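Long-range contact in putative sugar binding protein (Bacteroides vulgatus ATCC 8482, PDB 3KEZ), which probably binds sugars or other nutrients at the bacterial outer membrane, as a calcium-containing member of the SusD family: residues L85-M97 and L146-D158. Sequence-based numbering, arbitrary orientation.
Sequences LYSIIQNCNLILM and LGVPIVKELSTID. With EDO (1,2-ethanediol), chain E.
Glu153 O takes two amide N-H groups from one helix, Gln90 NE2 at 3.0 Å and Asn93 ND2 at 3.1 Å. Both donors sit on helix 80-96, part of the helical, TPR-related scaffold of the SusD fold, and hold the irregular loop between helices 138-141 and 166-183 by its backbone. Gln90 grips with both ends of its amide: a bend about its CB-CG bond (chi2 -68°) turns the amide toward the loop, and OE1 accepts Ser155 N at 2.7 Å in an almost straight bond (176°). With an alanine in place of Gln90, Ser155 N would probably lose this acceptor and Glu153 O one of its two donors. Asn93 ND2 also reaches back to Val151 O at 2.9 Å, arriving above the carbonyl plane, while Arg123 of helix 109-134 holds its OD1 and so fixes the amide's turn. Farther along, Leu154 lays CD2 against the helix backbone and meets Leu94 CD1 with CD1, and Met97 SE crosses the Leu154 side chain at an angle, against Leu154 CG. At the other end, Tyr86 CE1 meets Val151 CG2 obliquely, and the Tyr86 hydroxyl OH donates to Pro149 O at 2.7 Å, in the carbonyl plane and on a lone pair.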
ATOM      1  N   LEU A  85      -2.167  13.545   0.367  1.00  9.28           N
ATOM      2  CA  LEU A  85      -2.534  12.972  -0.930  1.00  9.76           C
ATOM      3  C   LEU A  85      -2.982  14.051  -1.938  1.00  9.52           C
ATOM      4  O   LEU A  85      -2.615  13.991  -3.120  1.00  9.72           O
ATOM      5  CB  LEU A  85      -3.546  11.831  -0.749  1.00  9.11           C
ATOM      6  CG  LEU A  85      -2.876  10.629  -0.081  1.00 10.46           C
ATOM      7  CD1 LEU A  85      -3.857   9.638   0.450  1.00  8.81           C
ATOM      8  CD2 LEU A  85      -1.812   9.962  -0.990  1.00 17.00           C
ATOM      9  N   TYR A  86      -3.735  15.064  -1.488  1.00 11.67           N
ATOM     10  CA  TYR A  86      -4.160  16.115  -2.386  1.00 10.55           C
ATOM     11  C   TYR A  86      -2.997  17.024  -2.762  1.00 12.64           C
ATOM     12  O   TYR A  86      -2.936  17.538  -3.891  1.00 10.28           O
ATOM     13  CB  TYR A  86      -5.360  16.912  -1.832  1.00  8.89           C
ATOM     14  CG  TYR A  86      -6.669  16.239  -2.227  1.00 12.19           C
ATOM     15  CD1 TYR A  86      -7.039  16.098  -3.584  1.00 10.18           C
ATOM     16  CD2 TYR A  86      -7.492  15.664  -1.259  1.00 18.49           C
ATOM     17  CE1 TYR A  86      -8.187  15.445  -3.944  1.00  7.46           C
ATOM     18  CE2 TYR A  86      -8.651  15.011  -1.602  1.00 13.28           C
ATOM     19  CZ  TYR A  86      -8.999  14.892  -2.937  1.00 10.59           C
ATOM     20  OH  TYR A  86     -10.171  14.272  -3.247  1.00 10.21           O
ATOM     21  N   SER A  87      -2.059  17.223  -1.839  1.00 13.36           N
ATOM     22  CA  SER A  87      -0.801  17.911  -2.175  1.00 10.58           C
ATOM     23  C   SER A  87      -0.038  17.226  -3.309  1.00 11.60           C
ATOM     24  O   SER A  87       0.360  17.866  -4.293  1.00 11.18           O
ATOM     25  CB  SER A  87       0.087  17.977  -0.942  1.00 13.49           C
ATOM     26  OG  SER A  87       1.287  18.631  -1.240  1.00 16.50           O
ATOM     27  N   ILE A  88       0.175  15.923  -3.157  1.00  9.38           N
ATOM     28  CA  ILE A  88       0.780  15.087  -4.162  1.00 11.21           C
ATOM     29  C   ILE A  88       0.034  15.184  -5.523  1.00 10.05           C
ATOM     30  O   ILE A  88       0.640  15.458  -6.585  1.00 10.95           O
ATOM     31  CB  ILE A  88       0.850  13.605  -3.660  1.00  9.09           C
ATOM     32  CG1 ILE A  88       1.869  13.464  -2.535  1.00 13.02           C
ATOM     33  CG2 ILE A  88       1.119  12.652  -4.837  1.00  6.92           C
ATOM     34  CD1 ILE A  88       1.667  12.217  -1.701  1.00 14.36           C
ATOM     35  N   ILE A  89      -1.272  14.968  -5.495  1.00  9.50           N
ATOM     36  CA  ILE A  89      -2.097  15.120  -6.724  1.00  9.59           C
ATOM     37  C   ILE A  89      -1.945  16.518  -7.372  1.00  5.95           C
ATOM     38  O   ILE A  89      -1.798  16.630  -8.583  1.00  9.89           O
ATOM     39  CB  ILE A  89      -3.636  14.827  -6.438  1.00  9.24           C
ATOM     40  CG1 ILE A  89      -3.822  13.348  -6.057  1.00  7.87           C
ATOM     41  CG2 ILE A  89      -4.479  15.323  -7.628  1.00 10.31           C
ATOM     42  CD1 ILE A  89      -5.259  12.942  -5.495  1.00  7.07           C
ATOM     43  N   GLN A  90      -1.975  17.580  -6.580  1.00  9.19           N
ATOM     44  CA  GLN A  90      -1.789  18.935  -7.167  1.00  9.65           C
ATOM     45  C   GLN A  90      -0.476  19.055  -7.939  1.00  9.95           C
ATOM     46  O   GLN A  90      -0.446  19.630  -9.012  1.00  8.23           O
ATOM     47  CB  GLN A  90      -1.821  20.041  -6.104  1.00 11.43           C
ATOM     48  CG  GLN A  90      -3.164  20.455  -5.630  1.00 19.14           C
ATOM     49  CD  GLN A  90      -3.973  21.166  -6.692  1.00 18.69           C
ATOM     50  OE1 GLN A  90      -3.702  22.322  -7.035  1.00 21.76           O
ATOM     51  NE2 GLN A  90      -4.977  20.488  -7.204  1.00  9.71           N
ATOM     52  N   ASN A  91       0.621  18.517  -7.393  1.00 12.02           N
ATOM     53  CA  ASN A  91       1.919  18.590  -8.099  1.00 10.27           C
ATOM     54  C   ASN A  91       2.023  17.663  -9.311  1.00  8.25           C
ATOM     55  O   ASN A  91       2.738  17.970 -10.305  1.00  9.44           O
ATOM     56  CB  ASN A  91       3.063  18.390  -7.093  1.00 11.05           C
ATOM     57  CG  ASN A  91       3.249  19.623  -6.204  1.00 14.72           C
ATOM     58  OD1 ASN A  91       3.741  20.640  -6.664  1.00 11.97           O
ATOM     59  ND2 ASN A  91       2.786  19.551  -4.965  1.00 21.33           N
ATOM     60  N   CYS A  92       1.324  16.528  -9.248  1.00 11.12           N
ATOM     61  CA  CYS A  92       1.182  15.679 -10.419  1.00 10.37           C
ATOM     62  C   CYS A  92       0.455  16.432 -11.524  1.00  9.83           C
ATOM     63  O   CYS A  92       0.880  16.393 -12.652  1.00  8.49           O
ATOM     64  CB  CYS A  92       0.417  14.400 -10.108  1.00 11.90           C
ATOM     65  SG  CYS A  92       1.310  13.221  -9.013  1.00 13.30           S
ATOM     66  N   ASN A  93      -0.658  17.095 -11.184  1.00 10.47           N
ATOM     67  CA  ASN A  93      -1.406  17.960 -12.110  1.00  8.48           C
ATOM     68  C   ASN A  93      -0.561  19.052 -12.706  1.00 11.17           C
ATOM     69  O   ASN A  93      -0.625  19.289 -13.912  1.00  9.56           O
ATOM     70  CB  ASN A  93      -2.621  18.584 -11.407  1.00  9.50           C
ATOM     71  CG  ASN A  93      -3.640  17.532 -10.986  1.00  9.05           C
ATOM     72  OD1 ASN A  93      -3.544  16.374 -11.419  1.00  9.57           O
ATOM     73  ND2 ASN A  93      -4.614  17.914 -10.159  1.00  7.91           N
ATOM     74  N   LEU A  94       0.249  19.702 -11.868  1.00 10.10           N
ATOM     75  CA  LEU A  94       1.199  20.705 -12.355  1.00 11.86           C
ATOM     76  C   LEU A  94       2.060  20.118 -13.461  1.00 10.70           C
ATOM     77  O   LEU A  94       2.210  20.736 -14.534  1.00 13.69           O
ATOM     78  CB  LEU A  94       2.084  21.240 -11.224  1.00 11.39           C
ATOM     79  CG  LEU A  94       3.124  22.298 -11.618  1.00 11.21           C
ATOM     80  CD1 LEU A  94       2.465  23.571 -12.191  1.00 11.30           C
ATOM     81  CD2 LEU A  94       4.017  22.639 -10.435  1.00 16.11           C
ATOM     82  N   ILE A  95       2.607  18.930 -13.227  1.00 10.67           N
ATOM     83  CA  ILE A  95       3.432  18.281 -14.232  1.00 10.12           C
ATOM     84  C   ILE A  95       2.599  17.985 -15.476  1.00  9.00           C
ATOM     85  O   ILE A  95       3.007  18.281 -16.606  1.00  9.39           O
ATOM     86  CB  ILE A  95       4.058  16.952 -13.724  1.00  7.98           C
ATOM     87  CG1 ILE A  95       5.222  17.247 -12.799  1.00  9.66           C
ATOM     88  CG2 ILE A  95       4.547  16.055 -14.918  1.00  9.84           C
ATOM     89  CD1 ILE A  95       5.665  16.026 -11.914  1.00 15.55           C
ATOM     90  N   LEU A  96       1.438  17.382 -15.265  1.00 12.31           N
ATOM     91  CA  LEU A  96       0.677  16.805 -16.383  1.00 10.13           C
ATOM     92  C   LEU A  96       0.106  17.893 -17.291  1.00 12.23           C
ATOM     93  O   LEU A  96       0.020  17.687 -18.495  1.00 10.22           O
ATOM     94  CB  LEU A  96      -0.392  15.821 -15.878  1.00 12.04           C
ATOM     95  CG  LEU A  96       0.258  14.554 -15.317  1.00 12.99           C
ATOM     96  CD1 LEU A  96      -0.744  13.666 -14.602  1.00  9.46           C
ATOM     97  CD2 LEU A  96       1.050  13.809 -16.475  1.00  8.08           C
HETATM   98  N   MSE A  97      -0.210  19.065 -16.724  1.00  8.72           N
HETATM   99  CA  MSE A  97      -0.728  20.159 -17.511  1.00 11.17           C
HETATM  100  C   MSE A  97       0.371  20.862 -18.324  1.00 13.73           C
HETATM  101  O   MSE A  97       0.076  21.685 -19.200  1.00 16.42           O
HETATM  102  CB  MSE A  97      -1.422  21.186 -16.599  1.00 10.62           C
HETATM  103  CG  MSE A  97      -2.687  20.703 -15.914  1.00 14.00           C
HETATM  104 SE   MSE A  97      -3.255  22.032 -14.612  0.75 12.29          SE
HETATM  105  CE  MSE A  97      -4.062  23.267 -15.807  1.00 16.89           C
ATOM    106  N   LEU A 146     -20.020   7.456  -2.325  1.00  8.00           N
ATOM    107  CA  LEU A 146     -19.152   8.610  -2.499  1.00 12.01           C
ATOM    108  C   LEU A 146     -17.675   8.214  -2.298  1.00 11.44           C
ATOM    109  O   LEU A 146     -17.333   7.566  -1.305  1.00 10.41           O
ATOM    110  CB  LEU A 146     -19.537   9.674  -1.490  1.00 12.41           C
ATOM    111  CG  LEU A 146     -20.914  10.310  -1.657  1.00 16.19           C
ATOM    112  CD1 LEU A 146     -21.150  11.271  -0.508  1.00 20.75           C
ATOM    113  CD2 LEU A 146     -21.021  11.058  -2.974  1.00 16.39           C
ATOM    114  N   GLY A 147     -16.839   8.564  -3.275  1.00 10.85           N
ATOM    115  CA  GLY A 147     -15.402   8.545  -3.126  1.00 12.00           C
ATOM    116  C   GLY A 147     -14.936   9.897  -2.586  1.00 11.73           C
ATOM    117  O   GLY A 147     -15.379  10.326  -1.506  1.00 12.10           O
ATOM    118  N   VAL A 148     -14.075  10.559  -3.354  1.00  9.34           N
ATOM    119  CA  VAL A 148     -13.547  11.890  -3.016  1.00  8.92           C
ATOM    120  C   VAL A 148     -13.598  12.772  -4.266  1.00 11.14           C
ATOM    121  O   VAL A 148     -13.876  12.277  -5.354  1.00  8.67           O
ATOM    122  CB  VAL A 148     -12.116  11.793  -2.510  1.00  9.39           C
ATOM    123  CG1 VAL A 148     -12.048  10.916  -1.241  1.00 10.11           C
ATOM    124  CG2 VAL A 148     -11.207  11.232  -3.630  1.00  7.15           C
ATOM    125  N   PRO A 149     -13.318  14.082  -4.132  1.00 11.02           N
ATOM    126  CA  PRO A 149     -13.221  14.887  -5.332  1.00  9.96           C
ATOM    127  C   PRO A 149     -12.067  14.524  -6.239  1.00 10.00           C
ATOM    128  O   PRO A 149     -10.931  14.412  -5.789  1.00  9.59           O
ATOM    129  CB  PRO A 149     -12.995  16.316  -4.787  1.00 11.60           C
ATOM    130  CG  PRO A 149     -13.622  16.293  -3.427  1.00 12.90           C
ATOM    131  CD  PRO A 149     -13.285  14.915  -2.914  1.00  9.90           C
ATOM    132  N   ILE A 150     -12.371  14.401  -7.520  1.00  9.14           N
ATOM    133  CA  ILE A 150     -11.381  14.202  -8.574  1.00 11.01           C
ATOM    134  C   ILE A 150     -10.920  15.617  -8.932  1.00 12.29           C
ATOM    135  O   ILE A 150     -11.707  16.425  -9.430  1.00 12.92           O
ATOM    136  CB  ILE A 150     -12.030  13.519  -9.791  1.00  9.51           C
ATOM    137  CG1 ILE A 150     -12.472  12.081  -9.406  1.00  8.39           C
ATOM    138  CG2 ILE A 150     -11.068  13.519 -11.013  1.00 15.77           C
ATOM    139  CD1 ILE A 150     -13.521  11.459 -10.367  1.00  5.72           C
ATOM    140  N   VAL A 151      -9.654  15.884  -8.680  1.00 14.08           N
ATOM    141  CA  VAL A 151      -9.032  17.169  -8.933  1.00 13.03           C
ATOM    142  C   VAL A 151      -7.941  16.946  -9.949  1.00 10.44           C
ATOM    143  O   VAL A 151      -6.966  16.260  -9.675  1.00 13.96           O
ATOM    144  CB  VAL A 151      -8.423  17.716  -7.632  1.00 15.20           C
ATOM    145  CG1 VAL A 151      -7.693  19.039  -7.900  1.00 18.86           C
ATOM    146  CG2 VAL A 151      -9.516  17.875  -6.565  1.00 12.66           C
ATOM    147  N   LYS A 152      -8.107  17.514 -11.134  1.00 11.38           N
ATOM    148  CA  LYS A 152      -7.172  17.286 -12.226  1.00 12.84           C
ATOM    149  C   LYS A 152      -6.482  18.570 -12.699  1.00 14.19           C
ATOM    150  O   LYS A 152      -5.610  18.528 -13.577  1.00 12.42           O
ATOM    151  CB  LYS A 152      -7.903  16.585 -13.385  1.00 14.73           C
ATOM    152  CG  LYS A 152      -8.095  15.086 -13.109  1.00 16.62           C
ATOM    153  CD  LYS A 152      -8.987  14.394 -14.072  1.00 20.80           C
ATOM    154  CE  LYS A 152      -8.252  13.994 -15.324  1.00 22.34           C
ATOM    155  NZ  LYS A 152      -9.201  13.232 -16.168  1.00 16.83           N
ATOM    156  N   GLU A 153      -6.903  19.710 -12.157  1.00 13.15           N
ATOM    157  CA  GLU A 153      -6.221  20.967 -12.425  1.00 15.20           C
ATOM    158  C   GLU A 153      -5.681  21.575 -11.112  1.00 14.23           C
ATOM    159  O   GLU A 153      -5.601  20.894 -10.092  1.00 12.71           O
ATOM    160  CB  GLU A 153      -7.155  21.889 -13.201  1.00 16.37           C
ATOM    161  CG  GLU A 153      -7.681  21.224 -14.480  1.00 25.38           C
ATOM    162  CD  GLU A 153      -8.600  22.121 -15.292  1.00 37.05           C
ATOM    163  OE1 GLU A 153      -9.685  22.500 -14.781  1.00 45.03           O
ATOM    164  OE2 GLU A 153      -8.246  22.424 -16.449  1.00 41.89           O
ATOM    165  N   LEU A 154      -5.263  22.836 -11.147  1.00 15.41           N
ATOM    166  CA  LEU A 154      -4.626  23.436  -9.995  1.00 13.51           C
ATOM    167  C   LEU A 154      -5.675  24.175  -9.161  1.00 13.33           C
ATOM    168  O   LEU A 154      -6.507  24.945  -9.674  1.00 13.24           O
ATOM    169  CB  LEU A 154      -3.490  24.383 -10.425  1.00 11.61           C
ATOM    170  CG  LEU A 154      -2.370  23.784 -11.291  1.00 12.57           C
ATOM    171  CD1 LEU A 154      -1.287  24.857 -11.553  1.00  7.73           C
ATOM    172  CD2 LEU A 154      -1.787  22.427 -10.681  1.00  7.09           C
ATOM    173  N   SER A 155      -5.616  23.957  -7.871  1.00 14.94           N
ATOM    174  CA  SER A 155      -6.518  24.589  -6.923  1.00 14.27           C
ATOM    175  C   SER A 155      -6.259  26.094  -6.739  1.00 12.73           C
ATOM    176  O   SER A 155      -5.137  26.564  -6.869  1.00 13.80           O
ATOM    177  CB  SER A 155      -6.345  23.885  -5.577  1.00 16.65           C
ATOM    178  OG  SER A 155      -6.846  22.558  -5.685  1.00 24.25           O
ATOM    179  N   THR A 156      -7.317  26.834  -6.473  1.00 12.10           N
ATOM    180  CA  THR A 156      -7.245  28.245  -6.077  1.00 13.41           C
ATOM    181  C   THR A 156      -8.068  28.383  -4.825  1.00 14.94           C
ATOM    182  O   THR A 156      -8.730  27.422  -4.417  1.00 15.08           O
ATOM    183  CB  THR A 156      -7.912  29.173  -7.099  1.00 16.26           C
ATOM    184  OG1 THR A 156      -9.335  28.958  -7.065  1.00 11.17           O
ATOM    185  CG2 THR A 156      -7.327  28.953  -8.515  1.00  7.42           C
ATOM    186  N   ILE A 157      -8.093  29.588  -4.255  1.00 18.08           N
ATOM    187  CA  ILE A 157      -8.953  29.865  -3.087  1.00 16.79           C
ATOM    188  C   ILE A 157     -10.465  29.643  -3.322  1.00 20.53           C
ATOM    189  O   ILE A 157     -11.241  29.534  -2.350  1.00 23.47           O
ATOM    190  CB  ILE A 157      -8.710  31.282  -2.496  1.00 16.66           C
ATOM    191  CG1 ILE A 157      -9.215  32.390  -3.439  1.00 13.60           C
ATOM    192  CG2 ILE A 157      -7.248  31.454  -2.166  1.00 18.64           C
ATOM    193  CD1 ILE A 157      -9.179  33.776  -2.836  1.00 13.14           C
ATOM    194  N   ASP A 158     -10.874  29.588  -4.589  1.00 17.66           N
ATOM    195  CA  ASP A 158     -12.269  29.443  -4.985  1.00 17.74           C
ATOM    196  C   ASP A 158     -12.690  27.971  -5.210  1.00 18.80           C
ATOM    197  O   ASP A 158     -13.854  27.718  -5.522  1.00 21.69           O
ATOM    198  CB  ASP A 158     -12.462  30.199  -6.291  1.00 17.84           C
ATOM    199  CG  ASP A 158     -13.934  30.347  -6.715  1.00 27.34           C
ATOM    200  OD1 ASP A 158     -14.818  30.443  -5.823  1.00 21.84           O
ATOM    201  OD2 ASP A 158     -14.161  30.397  -7.964  1.00 22.66           O
TER
HETATM  202  C1  EDO E   4     -20.454   6.982   1.683  1.00 26.27           C
HETATM  203  O1  EDO E   4     -21.191   7.240   0.477  1.00 24.99           O
HETATM  204  C2  EDO E   4     -18.939   6.841   1.474  1.00 21.71           C
HETATM  205  O2  EDO E   4     -18.520   5.925   0.439  1.00 19.73           O
HETATM  206  O   HOH W   1      -2.691  25.659  -6.774  1.00 15.75           O